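Local atomic coordinates of alcohol dehydrogenase (Thermus sp., PDB entry 4CPD), a protein that probably catalyses the NAD-dependent interconversion of alcohols with aldehydes or ketones, as a zinc-containing member of the medium-chain dehydrogenase/reductase family. Residues G106-Y109 and M114-N117; P93-R96 and L102-R105; D238-A243 and S251-M256; G151-T156 and G181-E186; S40-Y45 and L332-E337. One frame throughout, in Å; residues are numbered along the deposited sequence.

Contact 1: G106-Y109 and M114-N117; sequences GGVY and MFGN
Gly107 and Gly116 let two backbones lie close together: with no side chain on either residue, their CA atoms stand 4.2 Å apart. Beside them is the single hydrogen bond between the two segments, from Val108 N to Phe115 O (2.9 Å), nearly straight at the hydrogen (162°). Gly107 CA approaches the same oxygen, 3.3 Å from Phe115 O. This closes a loop in the GroES-like domain, bringing Phe115 back to the short strand 107-108, whose Gly107 also bonds to the backbone of Ile87. Gly116 carries the chain onward with a positive phi of 94°; it is exposed to solvent even though its CA is pressed against Gly107. Away from the backbone the packing is looser. Val108 CB and Phe115 CB are 4.3 Å apart, and the ring of Phe115, its CG anti to the carbonyl carbon (chi1 -63°), is turned off past Val108 to meet Tyr111 edge-to-face. Val108 also touches His59 and Phe85.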
# COMPACT_ATOMS: atom_id res chain seq x y z
N GLY A 106 0.05 -16.42 17.13
CA GLY A 106 0.25 -16.95 15.81
C GLY A 106 1.46 -17.83 15.73
O GLY A 106 2.33 -17.73 16.57
N GLY A 107 1.49 -18.70 14.72
CA GLY A 107 2.66 -19.54 14.42
C GLY A 107 2.54 -20.20 13.07
O GLY A 107 1.50 -20.11 12.44
N VAL A 108 3.60 -20.87 12.64
CA VAL A 108 3.63 -21.62 11.39
C VAL A 108 4.10 -23.02 11.71
O VAL A 108 5.13 -23.20 12.33
CB VAL A 108 4.67 -21.05 10.41
CG1 VAL A 108 4.69 -21.85 9.12
CG2 VAL A 108 4.39 -19.59 10.13
N TYR A 109 3.36 -24.01 11.24
CA TYR A 109 3.72 -25.42 11.47
C TYR A 109 5.14 -25.70 11.00
O TYR A 109 5.55 -25.24 9.94
CB TYR A 109 2.78 -26.40 10.73
CG TYR A 109 1.33 -26.30 11.08
CD1 TYR A 109 0.84 -26.79 12.29
CD2 TYR A 109 0.42 -25.75 10.19
CE1 TYR A 109 -0.50 -26.69 12.62
CE2 TYR A 109 -0.94 -25.67 10.50
CZ TYR A 109 -1.38 -26.13 11.70
OH TYR A 109 -2.71 -26.02 11.95
N MET A 114 11.02 -19.75 16.51
CA MET A 114 10.68 -18.33 16.27
C MET A 114 9.27 -18.09 15.71
O MET A 114 8.82 -16.95 15.63
CB MET A 114 11.76 -17.65 15.42
CG MET A 114 13.04 -17.46 16.22
SD MET A 114 12.73 -16.35 17.62
CE MET A 114 12.45 -17.43 19.04
N PHE A 115 8.59 -19.18 15.36
CA PHE A 115 7.26 -19.15 14.75
C PHE A 115 6.31 -20.14 15.42
O PHE A 115 5.65 -20.94 14.76
CB PHE A 115 7.38 -19.45 13.27
CG PHE A 115 8.16 -18.42 12.53
CD1 PHE A 115 7.54 -17.29 12.05
CD2 PHE A 115 9.53 -18.57 12.34
CE1 PHE A 115 8.25 -16.34 11.36
CE2 PHE A 115 10.25 -17.62 11.66
CZ PHE A 115 9.61 -16.50 11.17
N GLY A 116 6.27 -20.10 16.75
CA GLY A 116 5.25 -20.81 17.52
C GLY A 116 5.68 -22.18 17.98
O GLY A 116 4.94 -22.84 18.71
N ASN A 117 6.86 -22.61 17.54
CA ASN A 117 7.42 -23.91 17.94
C ASN A 117 6.40 -25.05 17.75
O ASN A 117 6.01 -25.71 18.71
CB ASN A 117 7.88 -23.82 19.39
CG ASN A 117 8.94 -24.87 19.75
OD1 ASN A 117 9.75 -25.31 18.92
ND2 ASN A 117 8.93 -25.26 21.00

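Contact 2: P93-R96 and L102-R105; sequences PYCR and LCER. With ZN (zinc ion), chain F.
Cys95 and Cys103 meet at the four-cysteine zinc site, which in zinc alcohol dehydrogenases is the structural one. Cys95 SG binds the metal at 2.3 Å and Cys103 SG at 2.2 Å; Cys89 and Cys92 complete the set. The two sulfurs are reached differently: on helix 93-96 Cys95 SG lies beside its backbone N, but Cys103 SG points anti to its own (chi1 176°). Beyond the sulfurs, Tyr94 packs against Leu102, with Tyr94 CB 3.4 Å from Leu102 O and Tyr94 CD1 3.7 Å from Leu102 CB. Glu104 meets the ring at its edge: OE2 sits in the ring plane, 3.7 Å from Tyr94 CE2, the carboxylate turned 83° from the ring. Glu104 OE1 comes within 3.4 Å of Pro93 CD. Tyr94 packs on Pro259 and Leu102 on Gly260 of the second subunit. The two sulfurs subtend 109° at the metal, as in a tetrahedron. Four cysteine sulfurs fill such a shell, which is consistent with a structural role.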
# COMPACT_ATOMS: atom_id res chain seq x y z
N PRO A 93 -6.87 -9.16 19.34
CA PRO A 93 -7.28 -7.98 18.57
C PRO A 93 -7.00 -8.06 17.06
O PRO A 93 -7.83 -7.60 16.26
CB PRO A 93 -6.46 -6.85 19.20
CG PRO A 93 -6.10 -7.34 20.56
CD PRO A 93 -5.90 -8.80 20.40
N TYR A 94 -5.86 -8.65 16.69
CA TYR A 94 -5.57 -8.88 15.27
C TYR A 94 -6.55 -9.86 14.57
O TYR A 94 -6.98 -9.61 13.46
CB TYR A 94 -4.09 -9.27 15.06
CG TYR A 94 -3.20 -8.10 15.36
CD1 TYR A 94 -3.07 -7.05 14.44
CD2 TYR A 94 -2.55 -7.97 16.60
CE1 TYR A 94 -2.29 -5.94 14.74
CE2 TYR A 94 -1.77 -6.86 16.90
CZ TYR A 94 -1.63 -5.85 15.97
OH TYR A 94 -0.84 -4.75 16.26
N CYS A 95 -6.90 -10.95 15.24
CA CYS A 95 -7.86 -11.89 14.68
C CYS A 95 -9.18 -11.21 14.54
O CYS A 95 -9.85 -11.43 13.56
CB CYS A 95 -8.01 -13.15 15.56
SG CYS A 95 -6.64 -14.31 15.41
N ARG A 96 -9.56 -10.36 15.49
CA ARG A 96 -10.87 -9.67 15.40
C ARG A 96 -10.94 -8.66 14.23
O ARG A 96 -12.02 -8.40 13.72
CB ARG A 96 -11.24 -8.98 16.70
CG ARG A 96 -11.03 -9.89 17.90
CD ARG A 96 -12.18 -9.86 18.89
NE ARG A 96 -13.04 -11.02 18.70
CZ ARG A 96 -13.38 -11.91 19.65
NH1 ARG A 96 -12.98 -11.78 20.92
NH2 ARG A 96 -14.16 -12.92 19.32
N LEU A 102 -1.42 -11.82 11.67
CA LEU A 102 -0.78 -11.08 12.75
C LEU A 102 -1.25 -11.53 14.12
O LEU A 102 -1.05 -10.79 15.10
CB LEU A 102 -1.08 -9.60 12.58
CG LEU A 102 -0.55 -9.05 11.25
CD1 LEU A 102 -0.99 -7.60 11.07
CD2 LEU A 102 0.97 -9.18 11.17
N CYS A 103 -1.88 -12.71 14.18
CA CYS A 103 -2.42 -13.26 15.44
C CYS A 103 -1.34 -13.23 16.50
O CYS A 103 -0.19 -13.58 16.23
CB CYS A 103 -2.87 -14.69 15.26
SG CYS A 103 -3.43 -15.40 16.81
N GLU A 104 -1.71 -12.80 17.70
CA GLU A 104 -0.76 -12.69 18.82
C GLU A 104 -0.29 -14.05 19.34
O GLU A 104 0.81 -14.17 19.84
CB GLU A 104 -1.34 -11.83 19.95
CG GLU A 104 -0.89 -10.37 19.86
CD GLU A 104 -1.87 -9.41 20.50
OE1 GLU A 104 -2.81 -9.93 21.15
OE2 GLU A 104 -1.72 -8.17 20.34
N ARG A 105 -1.12 -15.07 19.20
CA ARG A 105 -0.72 -16.46 19.45
C ARG A 105 -0.38 -17.19 18.13
O ARG A 105 -0.49 -18.42 18.02
CB ARG A 105 -1.84 -17.19 20.18
CG ARG A 105 -1.92 -16.81 21.65
CD ARG A 105 -3.15 -17.39 22.32
NE ARG A 105 -4.23 -16.45 22.08
CZ ARG A 105 -4.66 -15.53 22.94
NH1 ARG A 105 -4.16 -15.48 24.18
NH2 ARG A 105 -5.62 -14.70 22.54
ZN ZN F . -5.28 -14.35 17.29

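Contact 3: D238-A243 and S251-M256; sequences DLVLEA and SLALEM
Val240 facing Ala253 is the centre of this strand-on-helix contact, and the chain leads up to it from Asp238, which stands just before the strand in a salt bridge with Arg258, and through Leu239. Val240 then turns to the helix. Its CG1, anti to the backbone N (chi1 -178°), lies 3.7 Å from Ala253 CB, and its other branch, CG2, is 3.8 Å from Ala253 O and 4.5 Å from Met256 SD. The pair belongs to the beta-alpha-beta unit of the Rossmann fold made by strand 239-242, helix 247-256 and strand 262-265: strand and helix run almost antiparallel, at 173°, with axes 8.7 Å apart. The small alanine probably lets the helix lie close to the sheet, where Ala253 and Met256 also touch Ile175 of the adjacent strand. Leu241 points away from this helix. Glu242 turns back towards it, yet contributes just its CB, 4.2 Å from Ala253 CB; the carboxylate bends on to Thr249, whose OG1 is hydrogen-bonded to Glu242 OE1, with weaker bonds to backbone N atoms around it. Ala243, past the end of the strand, lies by the NAD.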
# COMPACT_ATOMS: atom_id res chain seq x y z
N ASP A 238 -0.63 -2.38 -14.56
CA ASP A 238 -1.41 -1.85 -13.46
C ASP A 238 -0.98 -2.42 -12.11
O ASP A 238 -0.97 -1.72 -11.11
CB ASP A 238 -2.88 -2.17 -13.71
CG ASP A 238 -3.38 -1.57 -14.99
OD1 ASP A 238 -3.67 -0.35 -14.98
OD2 ASP A 238 -3.46 -2.29 -16.02
N LEU A 239 -0.62 -3.70 -12.10
CA LEU A 239 -0.23 -4.41 -10.89
C LEU A 239 1.04 -5.24 -11.08
O LEU A 239 1.21 -5.88 -12.10
CB LEU A 239 -1.39 -5.31 -10.48
CG LEU A 239 -1.18 -6.28 -9.33
CD1 LEU A 239 -0.64 -5.60 -8.08
CD2 LEU A 239 -2.50 -6.95 -9.01
N VAL A 240 1.96 -5.20 -10.11
CA VAL A 240 3.09 -6.13 -10.10
C VAL A 240 3.01 -6.97 -8.86
O VAL A 240 2.91 -6.45 -7.76
CB VAL A 240 4.44 -5.43 -10.08
CG1 VAL A 240 5.58 -6.44 -10.12
CG2 VAL A 240 4.56 -4.53 -11.27
N LEU A 241 3.06 -8.28 -9.04
CA LEU A 241 3.20 -9.21 -7.92
C LEU A 241 4.63 -9.70 -7.87
O LEU A 241 5.06 -10.39 -8.79
CB LEU A 241 2.28 -10.41 -8.11
CG LEU A 241 2.39 -11.35 -6.92
CD1 LEU A 241 1.38 -10.95 -5.88
CD2 LEU A 241 2.17 -12.77 -7.32
N GLU A 242 5.38 -9.37 -6.82
CA GLU A 242 6.76 -9.84 -6.75
C GLU A 242 6.77 -11.06 -5.84
O GLU A 242 6.27 -11.03 -4.71
CB GLU A 242 7.78 -8.72 -6.40
CG GLU A 242 8.41 -8.75 -5.03
CD GLU A 242 9.33 -9.94 -4.80
OE1 GLU A 242 10.27 -10.15 -5.60
OE2 GLU A 242 9.11 -10.64 -3.78
N ALA A 243 7.31 -12.15 -6.36
CA ALA A 243 7.22 -13.44 -5.70
C ALA A 243 8.58 -14.13 -5.61
O ALA A 243 8.63 -15.37 -5.61
CB ALA A 243 6.24 -14.33 -6.42
N SER A 251 13.04 -3.51 -6.34
CA SER A 251 13.34 -2.27 -7.06
C SER A 251 12.84 -2.39 -8.48
O SER A 251 12.32 -1.44 -9.08
CB SER A 251 14.85 -2.02 -7.07
OG SER A 251 15.40 -2.26 -5.78
N LEU A 252 12.99 -3.60 -9.00
CA LEU A 252 12.49 -3.94 -10.31
C LEU A 252 10.98 -3.74 -10.38
O LEU A 252 10.48 -3.10 -11.30
CB LEU A 252 12.85 -5.38 -10.63
CG LEU A 252 12.93 -5.67 -12.12
CD1 LEU A 252 14.12 -4.95 -12.77
CD2 LEU A 252 13.04 -7.18 -12.30
N ALA A 253 10.27 -4.28 -9.40
CA ALA A 253 8.82 -4.15 -9.35
C ALA A 253 8.40 -2.70 -9.35
O ALA A 253 7.45 -2.32 -10.08
CB ALA A 253 8.25 -4.88 -8.14
N LEU A 254 9.11 -1.89 -8.56
CA LEU A 254 8.79 -0.47 -8.40
C LEU A 254 9.14 0.39 -9.63
O LEU A 254 8.46 1.37 -9.93
CB LEU A 254 9.45 0.08 -7.14
CG LEU A 254 8.77 -0.46 -5.88
CD1 LEU A 254 9.64 -0.25 -4.67
CD2 LEU A 254 7.41 0.19 -5.62
N GLU A 255 10.18 0.01 -10.35
CA GLU A 255 10.49 0.66 -11.59
C GLU A 255 9.48 0.27 -12.68
O GLU A 255 8.96 1.10 -13.43
CB GLU A 255 11.90 0.27 -12.01
CG GLU A 255 12.51 1.23 -13.02
CD GLU A 255 13.95 0.88 -13.37
OE1 GLU A 255 14.52 -0.07 -12.79
OE2 GLU A 255 14.51 1.59 -14.24
N MET A 256 9.21 -1.02 -12.75
CA MET A 256 8.36 -1.60 -13.78
C MET A 256 6.90 -1.08 -13.76
O MET A 256 6.33 -0.75 -14.81
CB MET A 256 8.43 -3.10 -13.54
CG MET A 256 7.67 -4.01 -14.47
SD MET A 256 7.96 -5.71 -13.93
CE MET A 256 9.72 -5.90 -14.13

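Contact 4: G151-T156 and G181-E186; sequences GDILST and GLMAIE. With ZN (zinc ion), chain E; NAD (nicotinamide-adenine-dinucleotide), chain G.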
# COMPACT_ATOMS: atom_id res chain seq x y z
N GLY A 151 -4.21 -24.19 1.21
CA GLY A 151 -3.66 -23.93 2.53
C GLY A 151 -2.44 -23.03 2.54
O GLY A 151 -2.13 -22.44 3.61
N ASP A 152 -1.77 -22.89 1.38
CA ASP A 152 -0.52 -22.10 1.36
C ASP A 152 -0.32 -21.36 0.05
O ASP A 152 -0.77 -20.24 -0.07
CB ASP A 152 0.66 -23.00 1.75
CG ASP A 152 1.96 -22.31 1.74
OD1 ASP A 152 2.04 -21.12 1.36
OD2 ASP A 152 2.95 -22.98 2.10
N ILE A 153 0.33 -21.97 -0.93
CA ILE A 153 0.83 -21.17 -2.06
C ILE A 153 -0.24 -20.53 -3.00
O ILE A 153 -0.01 -19.47 -3.57
CB ILE A 153 1.86 -21.92 -2.88
CG1 ILE A 153 1.26 -23.20 -3.45
CG2 ILE A 153 3.08 -22.26 -2.05
CD1 ILE A 153 2.10 -23.71 -4.61
N LEU A 154 -1.40 -21.17 -3.15
CA LEU A 154 -2.47 -20.60 -3.96
C LEU A 154 -3.12 -19.42 -3.25
O LEU A 154 -3.34 -18.37 -3.83
CB LEU A 154 -3.52 -21.66 -4.33
CG LEU A 154 -4.69 -21.18 -5.17
CD1 LEU A 154 -4.21 -20.42 -6.41
CD2 LEU A 154 -5.57 -22.33 -5.58
N SER A 155 -3.44 -19.59 -1.98
CA SER A 155 -4.06 -18.50 -1.22
C SER A 155 -3.10 -17.32 -1.04
O SER A 155 -3.52 -16.19 -0.90
CB SER A 155 -4.55 -19.02 0.12
OG SER A 155 -5.60 -19.96 -0.06
N THR A 156 -1.80 -17.61 -1.04
CA THR A 156 -0.78 -16.59 -0.97
C THR A 156 -0.82 -15.71 -2.22
O THR A 156 -0.88 -14.48 -2.13
CB THR A 156 0.62 -17.23 -0.77
OG1 THR A 156 0.68 -17.82 0.53
CG2 THR A 156 1.70 -16.23 -0.85
N GLY A 181 4.49 -17.90 -8.07
CA GLY A 181 4.30 -17.14 -9.30
C GLY A 181 3.34 -17.79 -10.28
O GLY A 181 2.53 -17.12 -10.95
N LEU A 182 3.44 -19.11 -10.37
CA LEU A 182 2.59 -19.87 -11.28
C LEU A 182 1.16 -19.87 -10.81
O LEU A 182 0.26 -19.80 -11.63
CB LEU A 182 3.11 -21.30 -11.46
CG LEU A 182 4.50 -21.33 -12.14
CD1 LEU A 182 5.13 -22.72 -12.00
CD2 LEU A 182 4.41 -20.94 -13.61
N MET A 183 0.93 -19.93 -9.49
CA MET A 183 -0.43 -19.77 -8.97
C MET A 183 -0.97 -18.37 -9.36
O MET A 183 -2.13 -18.21 -9.80
CB MET A 183 -0.48 -19.90 -7.46
CG MET A 183 0.02 -21.21 -6.89
SD MET A 183 -1.02 -22.65 -7.20
CE MET A 183 -0.07 -23.38 -8.54
N ALA A 184 -0.12 -17.37 -9.20
CA ALA A 184 -0.52 -16.01 -9.48
C ALA A 184 -0.93 -15.86 -10.92
O ALA A 184 -1.97 -15.26 -11.23
CB ALA A 184 0.62 -15.04 -9.16
N ILE A 185 -0.11 -16.40 -11.82
CA ILE A 185 -0.44 -16.35 -13.24
C ILE A 185 -1.82 -16.93 -13.54
O ILE A 185 -2.67 -16.28 -14.13
CB ILE A 185 0.61 -17.06 -14.08
CG1 ILE A 185 1.89 -16.26 -14.07
CG2 ILE A 185 0.15 -17.17 -15.51
CD1 ILE A 185 3.10 -17.06 -14.51
N GLU A 186 -2.06 -18.15 -13.10
CA GLU A 186 -3.35 -18.80 -13.34
C GLU A 186 -4.47 -17.95 -12.78
O GLU A 186 -5.44 -17.73 -13.45
CB GLU A 186 -3.38 -20.19 -12.70
CG GLU A 186 -4.45 -21.12 -13.24
CD GLU A 186 -4.42 -22.52 -12.62
OE1 GLU A 186 -3.43 -22.90 -11.96
OE2 GLU A 186 -5.38 -23.27 -12.82
ZN ZN E . 4.78 -22.47 2.38
PA NAD G . 11.00 -21.05 -5.32
O1A NAD G . 10.71 -22.51 -5.65
O2A NAD G . 12.37 -20.67 -4.75
O5B NAD G . 10.69 -20.05 -6.55
C5B NAD G . 11.49 -18.88 -6.76
C4B NAD G . 11.54 -18.55 -8.25
O4B NAD G . 12.06 -17.23 -8.44
C3B NAD G . 12.46 -19.52 -9.00
O3B NAD G . 11.91 -19.97 -10.24
C2B NAD G . 13.69 -18.71 -9.28
O2B NAD G . 14.36 -19.14 -10.46
C1B NAD G . 13.10 -17.32 -9.41
N9A NAD G . 14.13 -16.31 -9.18
C8A NAD G . 15.05 -16.35 -8.19
N7A NAD G . 15.85 -15.26 -8.29
C5A NAD G . 15.42 -14.51 -9.34
C6A NAD G . 15.81 -13.24 -9.97
N6A NAD G . 16.85 -12.55 -9.46
N1A NAD G . 15.13 -12.79 -11.06
C2A NAD G . 14.09 -13.48 -11.56
N3A NAD G . 13.68 -14.66 -11.03
C4A NAD G . 14.29 -15.21 -9.93
O3 NAD G . 9.93 -20.52 -4.22
PN NAD G . 8.31 -20.59 -4.27
O1N NAD G . 7.96 -21.93 -3.66
O2N NAD G . 7.76 -20.09 -5.61
O5D NAD G . 7.95 -19.40 -3.22
C5D NAD G . 8.00 -18.05 -3.72
C4D NAD G . 8.45 -17.00 -2.72
O4D NAD G . 7.31 -16.60 -1.95
C3D NAD G . 9.51 -17.48 -1.72
O3D NAD G . 10.36 -16.37 -1.39
C2D NAD G . 8.68 -17.97 -0.53
O2D NAD G . 9.38 -18.04 0.74
C1D NAD G . 7.55 -16.94 -0.56
N1N NAD G . 6.32 -17.37 0.11
C2N NAD G . 5.73 -16.41 0.84
C3N NAD G . 4.56 -16.64 1.55
C7N NAD G . 4.00 -15.47 2.30
O7N NAD G . 3.32 -15.62 3.30
N7N NAD G . 4.27 -14.24 1.82
C4N NAD G . 3.97 -17.91 1.49
C5N NAD G . 4.59 -18.91 0.73
C6N NAD G . 5.78 -18.61 0.04
O HOH W 1 4.92 -20.19 3.33
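Met183, on the helix that follows the glycine-rich turn of the Rossmann fold, lies against Ile153 and Leu154 on helix 153-163. Its CB is 3.9 Å from Leu154 CD1. Met183 CG lies 3.7 Å from Ile153 O and 4.0 Å from Ile153 CD1. A bend at chi2 (-70°) then brings Met183 SD to Leu154, 3.9 Å from Leu154 CB, and a second at chi3 (102°) carries the terminal CE on past the sulfur, beyond close contact with either residue. Leu154 crosses this side chain at about a right angle and goes on to Val302 and Leu306 of helix 295-307. This buried apolar seam joins two helices near the coenzyme. The zinc taken, as in the family, to be catalytic lies at the start of helix 153-163, bound by Asp152 OD2 at 1.9 Å together with Cys38, His59 and a more distant water. One turn on, Thr156 OG1 donates a hydrogen bond to Asp152 O, which also accepts from Thr156 N, and the same OG1 stands 3.4 Å from NAD C4N, the carbon that exchanges hydride.

Contact 5: S40-Y45 and L332-E337; sequences SDLHLY and LFDRKE. With NAD (nicotinamide-adenine-dinucleotide), chain G.
Leu42 CG stands anti to its carbonyl carbon (chi1 -65°) and the chain then runs extended, which carries its two methyls to the neighbouring helix. Leu42 CD1 lies 3.8 Å from Phe333 CE2, and Leu42 CD2 is 3.8 Å from Asp334 CB, so the leucine straddles two successive residues. Asp334 holds its CG anti to its own N (chi1 -170°), and this swings OD2 to the edge of the Tyr45 ring, near its plane and 3.4 Å from Tyr45 CE2, with the carboxylate turned 85° from the ring. The same oxygen is hydrogen-bonded to His46 NE2. Beside the contact lies the coenzyme: Phe333 CZ is 3.4 Å from NAD O1A of the pyrophosphate, His43 CE1 stands 3.2 Å from NAD O2D in the ring plane, and Ser40 OG makes a weak hydrogen bond to that hydroxyl. Two helices meeting beside the NAD in this way form part of the NAD-binding cleft of this zinc-containing alcohol dehydrogenase.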
# COMPACT_ATOMS: atom_id res chain seq x y z
N SER A 40 9.50 -21.95 1.15
CA SER A 40 9.81 -21.53 2.52
C SER A 40 10.62 -22.59 3.26
O SER A 40 11.42 -22.26 4.14
CB SER A 40 8.53 -21.24 3.32
OG SER A 40 7.74 -20.24 2.70
N ASP A 41 10.40 -23.86 2.92
CA ASP A 41 11.09 -24.95 3.57
C ASP A 41 12.56 -24.92 3.18
O ASP A 41 13.41 -25.42 3.91
CB ASP A 41 10.47 -26.30 3.21
CG ASP A 41 9.09 -26.51 3.78
OD1 ASP A 41 8.77 -26.00 4.90
OD2 ASP A 41 8.32 -27.23 3.11
N LEU A 42 12.87 -24.35 2.03
CA LEU A 42 14.28 -24.22 1.66
C LEU A 42 15.05 -23.24 2.54
O LEU A 42 16.24 -23.43 2.72
CB LEU A 42 14.42 -23.82 0.20
CG LEU A 42 13.94 -24.88 -0.78
CD1 LEU A 42 14.02 -24.35 -2.22
CD2 LEU A 42 14.74 -26.17 -0.61
N HIS A 43 14.39 -22.22 3.09
CA HIS A 43 15.04 -21.31 4.04
C HIS A 43 15.40 -22.06 5.34
O HIS A 43 16.49 -21.84 5.93
CB HIS A 43 14.19 -20.08 4.32
CG HIS A 43 13.79 -19.35 3.08
ND1 HIS A 43 12.49 -18.99 2.81
CD2 HIS A 43 14.52 -18.94 2.01
CE1 HIS A 43 12.44 -18.38 1.64
NE2 HIS A 43 13.65 -18.34 1.13
N LEU A 44 14.53 -22.97 5.78
CA LEU A 44 14.89 -23.87 6.86
C LEU A 44 16.13 -24.65 6.45
O LEU A 44 17.14 -24.58 7.12
CB LEU A 44 13.78 -24.84 7.21
CG LEU A 44 12.91 -24.32 8.35
CD1 LEU A 44 11.89 -23.37 7.78
CD2 LEU A 44 12.19 -25.40 9.12
N TYR A 45 16.02 -25.36 5.33
CA TYR A 45 17.05 -26.28 4.86
C TYR A 45 18.43 -25.61 4.88
O TYR A 45 19.41 -26.21 5.34
CB TYR A 45 16.71 -26.71 3.43
CG TYR A 45 17.40 -27.95 2.87
CD1 TYR A 45 17.16 -29.21 3.39
CD2 TYR A 45 18.17 -27.86 1.74
CE1 TYR A 45 17.72 -30.34 2.82
CE2 TYR A 45 18.74 -28.98 1.16
CZ TYR A 45 18.51 -30.21 1.71
OH TYR A 45 19.11 -31.29 1.11
N LEU A 332 16.05 -32.48 -4.82
CA LEU A 332 15.49 -32.17 -6.14
C LEU A 332 14.96 -30.75 -6.19
O LEU A 332 15.34 -29.97 -7.06
CB LEU A 332 14.36 -33.14 -6.50
CG LEU A 332 14.67 -34.44 -7.28
CD1 LEU A 332 15.28 -34.13 -8.63
CD2 LEU A 332 15.60 -35.32 -6.48
N PHE A 333 14.10 -30.42 -5.25
CA PHE A 333 13.49 -29.09 -5.22
C PHE A 333 14.53 -27.98 -5.03
O PHE A 333 14.52 -26.97 -5.73
CB PHE A 333 12.42 -29.03 -4.13
CG PHE A 333 11.61 -27.77 -4.14
CD1 PHE A 333 11.02 -27.32 -5.33
CD2 PHE A 333 11.42 -27.05 -2.97
CE1 PHE A 333 10.27 -26.16 -5.34
CE2 PHE A 333 10.67 -25.90 -2.98
CZ PHE A 333 10.09 -25.45 -4.16
N ASP A 334 15.45 -28.20 -4.09
CA ASP A 334 16.55 -27.26 -3.86
C ASP A 334 17.36 -27.03 -5.13
O ASP A 334 17.58 -25.87 -5.53
CB ASP A 334 17.45 -27.78 -2.75
CG ASP A 334 18.46 -26.75 -2.30
OD1 ASP A 334 18.25 -25.54 -2.60
OD2 ASP A 334 19.45 -27.17 -1.64
N ARG A 335 17.78 -28.13 -5.77
CA ARG A 335 18.57 -28.09 -7.03
C ARG A 335 17.73 -27.63 -8.25
O ARG A 335 18.26 -27.53 -9.35
CB ARG A 335 19.27 -29.44 -7.29
CG ARG A 335 20.45 -29.74 -6.37
CD ARG A 335 20.90 -31.20 -6.45
N LYS A 336 16.44 -27.34 -8.04
CA LYS A 336 15.53 -26.82 -9.08
C LYS A 336 15.22 -27.89 -10.19
O LYS A 336 14.78 -27.57 -11.31
CB LYS A 336 16.10 -25.52 -9.67
CG LYS A 336 15.17 -24.32 -9.63
CD LYS A 336 15.51 -23.39 -8.47
N GLU A 337 15.43 -29.16 -9.84
CA GLU A 337 15.11 -30.28 -10.70
C GLU A 337 13.64 -30.71 -10.59
O GLU A 337 13.05 -31.19 -11.53
CB GLU A 337 16.04 -31.45 -10.38
CG GLU A 337 17.43 -31.27 -10.97
CD GLU A 337 18.50 -32.14 -10.31
OE1 GLU A 337 18.18 -33.25 -9.83
OE2 GLU A 337 19.66 -31.68 -10.25
PA NAD G . 11.00 -21.05 -5.32
O1A NAD G . 10.71 -22.51 -5.65
O2A NAD G . 12.37 -20.67 -4.75
O5B NAD G . 10.69 -20.05 -6.55
C5B NAD G . 11.49 -18.88 -6.76
C4B NAD G . 11.54 -18.55 -8.25
O4B NAD G . 12.06 -17.23 -8.44
C3B NAD G . 12.46 -19.52 -9.00
O3B NAD G . 11.91 -19.97 -10.24
C2B NAD G . 13.69 -18.71 -9.28
O2B NAD G . 14.36 -19.14 -10.46
C1B NAD G . 13.10 -17.32 -9.41
N9A NAD G . 14.13 -16.31 -9.18
C8A NAD G . 15.05 -16.35 -8.19
N7A NAD G . 15.85 -15.26 -8.29
C5A NAD G . 15.42 -14.51 -9.34
C6A NAD G . 15.81 -13.24 -9.97
N6A NAD G . 16.85 -12.55 -9.46
N1A NAD G . 15.13 -12.79 -11.06
C2A NAD G . 14.09 -13.48 -11.56
N3A NAD G . 13.68 -14.66 -11.03
C4A NAD G . 14.29 -15.21 -9.93
O3 NAD G . 9.93 -20.52 -4.22
PN NAD G . 8.31 -20.59 -4.27
O1N NAD G . 7.96 -21.93 -3.66
O2N NAD G . 7.76 -20.09 -5.61
O5D NAD G . 7.95 -19.40 -3.22
C5D NAD G . 8.00 -18.05 -3.72
C4D NAD G . 8.45 -17.00 -2.72
O4D NAD G . 7.31 -16.60 -1.95
C3D NAD G . 9.51 -17.48 -1.72
O3D NAD G . 10.36 -16.37 -1.39
C2D NAD G . 8.68 -17.97 -0.53
O2D NAD G . 9.38 -18.04 0.74
C1D NAD G . 7.55 -16.94 -0.56
N1N NAD G . 6.32 -17.37 0.11
C2N NAD G . 5.73 -16.41 0.84
C3N NAD G . 4.56 -16.64 1.55
C7N NAD G . 4.00 -15.47 2.30
O7N NAD G . 3.32 -15.62 3.30
N7N NAD G . 4.27 -14.24 1.82
C4N NAD G . 3.97 -17.91 1.49
C5N NAD G . 4.59 -18.91 0.73
C6N NAD G . 5.78 -18.61 0.04

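How the contacts relate
Contacts 1 and 2 follow one another in the chain: the zinc lobe of contact 2 passes directly into strand 107-108, the two centres 13 Å apart. Contact 2 remains far from the reaction centre, its nearest atoms about 13 Å from those of contact 4, whereas contact 1 comes within about 7 Å of contact 4 and, through Val108, touches the zinc ligand His59. Contacts 4 and 5 both border NAD, one at the nicotinamide, the other at its ribose and the pyrophosphate; their centres are 18 Å apart. Contact 3 joins contact 4 within the Rossmann fold, where Leu241 CD2 packs on Ala184 CB at 3.3 Å. The long loop closed by contact 5 encloses the other four.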